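Local atomic coordinates of nitrite oxidoreductase subunit A (Kuenenia stuttgartiensis, PDB entry 7B04), a protein that is a member of the molybdopterin oxidoreductase family and carries molybdenum, two MD1 molecules and an iron/sulfur cluster. Residues Pro715-Ile719 and Gly797-Leu801; Asn243-Ala247 and Lys606-Leu610; Ile845-Glu849 and Ala860-Thr864. All blocks are in the same frame, centred on the assembly; numbering follows the deposited sequence.

Contact 1: Pro715-Ile719 and Gly797-Leu801; sequences PFIQI and GVAML
Strand 716-719 pairs with strand 798-800 in antiparallel fashion, the N-to-C directions 151° apart, with F716 opposite M800, I717 opposite A799 and Q718 opposite V798. I717 and A799 form the hydrogen-bonded pair, I717 N bonding to A799 O (2.7 Å) and A799 N returning a bond to I717 O. The pairing runs past both ends of the short strand: I719 N reaches G797 O at 3.0 Å with an almost straight N-H...O angle of 168°, and L801 N binds P715 O.

F716, Q718, V798 and M800 project from one face of the sheet. The F716 and M800 side chains run side by side in the same direction; M800 CG sits near the ring plane at the edge, 4.1 Å from F716 CD1, and the sulfur, 5.4 Å from the ring centroid, also lies at the rim, a Met-aromatic contact made edge-on. Y98 and W110 meet the same ring edge-to-face. V798 divides its methyls, CG1 facing F716 CB at 4.2 Å and CG2 facing the bent Q718 side chain at its amide oxygen, which also takes a weak hydrogen bond from R76.

On the other face I717 carries the packing. With CG1 beside its backbone N (chi1 -64°) and the chain then extended, CD1 comes over the start of L801, 3.6 Å from L801 CB. I708 of strand 707-709 touches I717 too, while I788 of helix 785-788 lies against A799.

Together with strand 707-709 on the far side of 716-720, the pair makes a three-stranded antiparallel sheet, buried and with the side chain of Q718 about 9 Å from the iron/sulfur cluster.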
# COMPACT_ATOMS: atom_id res chain seq x y z
N PRO B 715 -6.62 -7.80 -19.58
CA PRO B 715 -6.40 -7.96 -20.99
C PRO B 715 -5.96 -6.69 -21.72
O PRO B 715 -5.83 -6.73 -22.87
CB PRO B 715 -7.81 -8.30 -21.46
CG PRO B 715 -8.70 -7.54 -20.53
CD PRO B 715 -8.01 -7.65 -19.20
N PHE B 716 -5.80 -5.60 -20.99
CA PHE B 716 -5.48 -4.28 -21.58
C PHE B 716 -4.04 -4.09 -21.97
O PHE B 716 -3.13 -4.61 -21.36
CB PHE B 716 -5.78 -3.18 -20.58
CG PHE B 716 -7.05 -3.42 -19.83
CD1 PHE B 716 -8.11 -4.03 -20.44
CD2 PHE B 716 -7.16 -3.05 -18.50
CE1 PHE B 716 -9.28 -4.27 -19.74
CE2 PHE B 716 -8.32 -3.29 -17.81
CZ PHE B 716 -9.38 -3.88 -18.44
N ILE B 717 -3.90 -3.24 -22.97
CA ILE B 717 -2.66 -2.73 -23.53
C ILE B 717 -2.60 -1.24 -23.23
O ILE B 717 -3.58 -0.52 -23.46
CB ILE B 717 -2.57 -2.98 -25.04
CG1 ILE B 717 -2.54 -4.48 -25.34
CG2 ILE B 717 -1.34 -2.30 -25.63
CD1 ILE B 717 -2.71 -4.78 -26.81
N GLN B 718 -1.46 -0.78 -22.72
CA GLN B 718 -1.25 0.64 -22.44
C GLN B 718 0.03 1.08 -23.12
O GLN B 718 1.10 0.50 -22.87
CB GLN B 718 -1.20 0.91 -20.92
CG GLN B 718 -2.15 0.06 -20.08
CD GLN B 718 -3.42 0.78 -19.68
OE1 GLN B 718 -3.66 1.92 -20.07
NE2 GLN B 718 -4.24 0.11 -18.87
N ILE B 719 -0.07 2.11 -23.97
CA ILE B 719 1.08 2.74 -24.61
C ILE B 719 1.08 4.21 -24.19
O ILE B 719 0.03 4.87 -24.27
CB ILE B 719 1.05 2.63 -26.14
CG1 ILE B 719 0.79 1.19 -26.59
CG2 ILE B 719 2.38 3.10 -26.72
CD1 ILE B 719 1.01 0.97 -28.09
N GLY B 797 -4.93 5.74 -25.19
CA GLY B 797 -3.70 5.03 -24.90
C GLY B 797 -3.88 3.54 -24.70
O GLY B 797 -2.93 2.84 -24.34
N VAL B 798 -5.09 3.03 -24.96
CA VAL B 798 -5.43 1.67 -24.56
C VAL B 798 -6.07 0.89 -25.70
O VAL B 798 -6.82 1.44 -26.53
CB VAL B 798 -6.37 1.67 -23.33
CG1 VAL B 798 -6.58 0.26 -22.80
CG2 VAL B 798 -5.83 2.58 -22.24
N ALA B 799 -5.77 -0.40 -25.74
CA ALA B 799 -6.44 -1.39 -26.56
C ALA B 799 -6.46 -2.69 -25.76
O ALA B 799 -5.92 -2.76 -24.65
CB ALA B 799 -5.77 -1.57 -27.92
N MET B 800 -7.07 -3.73 -26.32
CA MET B 800 -7.11 -5.03 -25.67
C MET B 800 -6.44 -6.07 -26.55
O MET B 800 -6.83 -6.24 -27.71
CB MET B 800 -8.55 -5.45 -25.35
CG MET B 800 -9.25 -4.58 -24.31
SD MET B 800 -10.69 -5.37 -23.58
CE MET B 800 -11.80 -5.44 -24.98
N LEU B 801 -5.44 -6.75 -26.00
CA LEU B 801 -4.77 -7.82 -26.73
C LEU B 801 -5.74 -8.99 -26.96
O LEU B 801 -6.72 -9.18 -26.23
CB LEU B 801 -3.50 -8.24 -25.99
CG LEU B 801 -3.59 -8.37 -24.47
CD1 LEU B 801 -4.41 -9.56 -24.17
CD2 LEU B 801 -2.23 -8.53 -23.80

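Contact 2: Asn243-Ala247 and Lys606-Leu610; sequences NNCLA and KGRAL
A turn of helix 238-254, residues 243-247, lies against the irregular chain of 606-610, the backbones coming nearest at N244 and A609, whose CA atoms are 4.9 Å apart. N244 makes the one hydrogen bond between the segments: its OD1 accepts R608 N at 3.1 Å. The amide hydrogen points at the oxygen at 151°, but the donor stands above the carbonyl plane of the side chain, well away from a lone-pair direction. The side chain reaches across because CG is turned anti to the backbone N (chi1 -168°), which carries the amide off the helix to the loop; its ND2 comes within 3.9 Å of G607 CA.

Here the flank of a helix meets a long loop, the one between helices 582-585 and 615-618, within a molybdopterin oxidoreductase fold. A609 points its methyl at the helix, where the CB lies 4.0 Å from N244 N and 4.1 Å from N243 CB. The polar end of N243 turns elsewhere, its ND2 bonding to G224 O and N266 OD1.

The R608 and N244 side chains run at a slant to each other, the guanidinium plane turned 62° from the amide plane, and the aliphatic part of R608 comes alongside A247, CD standing 4.3 Å from A247 CB. The charged end goes on to a salt bridge with D588, while K606, whose NZ lies near one face of that guanidinium, forms its own salt bridge with D259.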
# COMPACT_ATOMS: atom_id res chain seq x y z
N ASN B 243 22.46 -7.18 -24.57
CA ASN B 243 23.20 -8.42 -24.27
C ASN B 243 23.46 -9.14 -25.58
O ASN B 243 24.52 -9.67 -25.78
CB ASN B 243 22.32 -9.31 -23.41
CG ASN B 243 22.27 -8.82 -22.00
OD1 ASN B 243 23.14 -8.10 -21.58
ND2 ASN B 243 21.27 -9.24 -21.26
N ASN B 244 22.46 -9.14 -26.45
CA ASN B 244 22.63 -9.82 -27.75
C ASN B 244 23.72 -9.12 -28.56
O ASN B 244 24.52 -9.80 -29.15
CB ASN B 244 21.30 -9.84 -28.49
CG ASN B 244 21.36 -10.75 -29.68
OD1 ASN B 244 22.33 -11.45 -29.86
ND2 ASN B 244 20.36 -10.70 -30.52
N CYS B 245 23.74 -7.80 -28.53
CA CYS B 245 24.66 -6.94 -29.29
C CYS B 245 26.10 -7.21 -28.88
O CYS B 245 26.97 -6.93 -29.63
CB CYS B 245 24.38 -5.49 -28.96
SG CYS B 245 23.14 -4.73 -30.02
N LEU B 246 26.32 -7.60 -27.66
CA LEU B 246 27.67 -7.84 -27.18
C LEU B 246 28.39 -8.94 -27.95
O LEU B 246 29.60 -9.12 -27.75
CB LEU B 246 27.66 -8.17 -25.69
CG LEU B 246 27.28 -6.99 -24.79
CD1 LEU B 246 27.18 -7.46 -23.37
CD2 LEU B 246 28.30 -5.86 -24.92
N ALA B 247 27.68 -9.69 -28.79
CA ALA B 247 28.34 -10.64 -29.68
C ALA B 247 29.36 -9.94 -30.57
O ALA B 247 30.40 -10.53 -30.90
CB ALA B 247 27.31 -11.38 -30.52
N LYS B 606 17.75 -14.34 -34.77
CA LYS B 606 18.78 -15.21 -34.21
C LYS B 606 19.35 -14.53 -32.97
O LYS B 606 20.07 -13.53 -33.10
CB LYS B 606 19.87 -15.50 -35.23
CG LYS B 606 21.06 -16.25 -34.64
CD LYS B 606 22.08 -16.60 -35.71
CE LYS B 606 23.35 -17.17 -35.10
NZ LYS B 606 24.32 -17.60 -36.14
N GLY B 607 19.03 -15.05 -31.80
CA GLY B 607 19.57 -14.52 -30.56
C GLY B 607 20.84 -15.26 -30.17
O GLY B 607 20.94 -16.47 -30.31
N ARG B 608 21.82 -14.49 -29.69
CA ARG B 608 23.11 -15.03 -29.27
C ARG B 608 23.40 -14.70 -27.82
O ARG B 608 24.56 -14.70 -27.40
CB ARG B 608 24.21 -14.53 -30.20
CG ARG B 608 23.68 -14.40 -31.61
CD ARG B 608 24.72 -14.12 -32.66
NE ARG B 608 24.08 -14.19 -33.97
CZ ARG B 608 24.66 -13.84 -35.11
NH1 ARG B 608 25.90 -13.40 -35.11
NH2 ARG B 608 23.99 -13.94 -36.25
N ALA B 609 22.36 -14.42 -27.05
CA ALA B 609 22.45 -14.18 -25.62
C ALA B 609 21.87 -15.40 -24.92
O ALA B 609 20.69 -15.72 -25.11
CB ALA B 609 21.70 -12.91 -25.23
N LEU B 610 22.69 -16.07 -24.12
CA LEU B 610 22.27 -17.29 -23.45
C LEU B 610 21.61 -16.94 -22.12
O LEU B 610 22.24 -16.35 -21.24
CB LEU B 610 23.48 -18.21 -23.23
CG LEU B 610 23.19 -19.57 -22.58
CD1 LEU B 610 22.23 -20.38 -23.43
CD2 LEU B 610 24.49 -20.32 -22.35

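Contact 3: Ile845-Glu849 and Ala860-Thr864; sequences IVHRE and AIVST
V846 meets 860-864 through its CG2 methyl, which lies 3.9 Å from I861 CG2 and 3.8 Å from S863 CB. The first torsion (chi1 68°) sets CG2 opposite the backbone N and brings it to the partner chain, and the V846 and I861 side chains meet at about a right angle. L537 of helix 535-541 also packs on V846.

The carbonyl oxygen of H847 accepts V862 N at 3.2 Å. The imidazole leaves on the same face of the sheet as V862, whose CG2 comes up to the edge of the ring, near its plane. E849 OE2 lies in the ring plane, at another part of the edge, by CE1. The side chain of H847 is about 9 Å from a bound MD1.

The two segments are the arms of a beta hairpin, antiparallel and joined by a ten-residue connection; strand 890-892 extends it beyond 860-862 into a small mixed sheet.

R848 faces I861 in a non-hydrogen-bonded pair, the CA atoms 4.7 Å apart. Both side chains run in the same direction. The arginine chain bends at its third torsion (chi3 67°), bringing one face of the guanidinium against I861 CG1, with CD1 towards the rim, 4.0 Å from R848 CZ. The charged end is held by several partners: E842 through a salt bridge, and N889 and the carbonyl of N859 by hydrogen bonds to NH1.

E849 N donates to A860 O at 3.1 Å, and R848 CA brings a C-H to the same oxygen. The E849 carboxylate turns to T854 through OE1 and to R351, a salt bridge, through OE2.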
# COMPACT_ATOMS: atom_id res chain seq x y z
N ILE B 845 2.82 -37.01 -6.00
CA ILE B 845 2.57 -35.77 -5.27
C ILE B 845 2.57 -36.13 -3.79
O ILE B 845 1.59 -36.64 -3.26
CB ILE B 845 1.27 -35.09 -5.70
CG1 ILE B 845 1.35 -34.67 -7.17
CG2 ILE B 845 0.98 -33.88 -4.82
CD1 ILE B 845 0.03 -34.23 -7.76
N VAL B 846 3.70 -35.88 -3.12
CA VAL B 846 3.90 -36.27 -1.74
C VAL B 846 4.18 -35.02 -0.91
O VAL B 846 4.65 -34.01 -1.44
CB VAL B 846 5.06 -37.30 -1.61
CG1 VAL B 846 6.39 -36.64 -1.94
CG2 VAL B 846 5.08 -37.95 -0.23
N HIS B 847 3.88 -35.10 0.38
CA HIS B 847 4.23 -34.03 1.30
C HIS B 847 5.66 -34.23 1.80
O HIS B 847 6.04 -35.34 2.18
CB HIS B 847 3.27 -33.98 2.49
CG HIS B 847 3.66 -32.98 3.53
ND1 HIS B 847 4.52 -33.29 4.57
CD2 HIS B 847 3.33 -31.68 3.69
CE1 HIS B 847 4.69 -32.22 5.32
NE2 HIS B 847 3.98 -31.23 4.81
N ARG B 848 6.44 -33.15 1.78
CA ARG B 848 7.81 -33.18 2.27
C ARG B 848 8.05 -31.98 3.16
O ARG B 848 7.56 -30.88 2.88
CB ARG B 848 8.81 -33.19 1.10
CG ARG B 848 8.74 -34.43 0.23
CD ARG B 848 9.84 -34.41 -0.83
NE ARG B 848 11.17 -34.54 -0.24
CZ ARG B 848 12.30 -34.52 -0.93
NH1 ARG B 848 13.46 -34.65 -0.31
NH2 ARG B 848 12.27 -34.38 -2.25
N GLU B 849 8.82 -32.19 4.22
CA GLU B 849 9.18 -31.11 5.12
C GLU B 849 10.28 -30.26 4.49
O GLU B 849 11.02 -30.72 3.62
CB GLU B 849 9.64 -31.65 6.47
CG GLU B 849 8.57 -32.39 7.26
CD GLU B 849 7.44 -31.49 7.73
OE1 GLU B 849 7.68 -30.29 7.96
OE2 GLU B 849 6.30 -31.99 7.87
N ALA B 860 12.43 -34.30 4.75
CA ALA B 860 12.02 -35.69 4.89
C ALA B 860 10.78 -35.96 4.04
O ALA B 860 9.89 -35.11 3.93
CB ALA B 860 11.74 -36.03 6.35
N ILE B 861 10.73 -37.15 3.45
CA ILE B 861 9.59 -37.56 2.63
C ILE B 861 8.63 -38.34 3.53
O ILE B 861 8.95 -39.45 3.97
CB ILE B 861 10.03 -38.40 1.43
CG1 ILE B 861 11.04 -37.63 0.58
CG2 ILE B 861 8.82 -38.80 0.59
CD1 ILE B 861 11.71 -38.46 -0.48
N VAL B 862 7.46 -37.77 3.78
CA VAL B 862 6.47 -38.38 4.67
C VAL B 862 5.59 -39.28 3.80
O VAL B 862 4.63 -38.82 3.18
CB VAL B 862 5.66 -37.33 5.42
CG1 VAL B 862 4.51 -37.98 6.17
CG2 VAL B 862 6.56 -36.56 6.39
N SER B 863 5.92 -40.57 3.77
CA SER B 863 5.14 -41.56 3.04
C SER B 863 5.68 -42.95 3.37
O SER B 863 6.83 -43.11 3.79
CB SER B 863 5.19 -41.33 1.53
OG SER B 863 4.42 -42.30 0.84
N THR B 864 4.81 -43.95 3.20
CA THR B 864 5.20 -45.35 3.27
C THR B 864 4.98 -46.06 1.94
O THR B 864 5.10 -47.29 1.88
CB THR B 864 4.44 -46.09 4.38
OG1 THR B 864 3.03 -46.05 4.11
CG2 THR B 864 4.71 -45.45 5.72

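Contacts 1 and 3 are buried antiparallel strand pairings in two separate three-stranded sheets, whereas contact 2 is partly buried and joins a helix to a loop. Backbone bonding dominates contact 1, and apolar and sulfur-aromatic contacts add to it; contact 3, a local hairpin, has fewer main-chain bonds. Contact 2 rests on a single side-chain-to-backbone bond and small apolar touches. Contacts 2 and 3 both have charged ends paired with residues outside them. Contacts 1 and 3 lie on opposite sides of the chain's centre, their own centres 45 Å apart, contact 1 near the iron/sulfur cluster and contact 3 near MD1. No element is shared, and none of the three touches another.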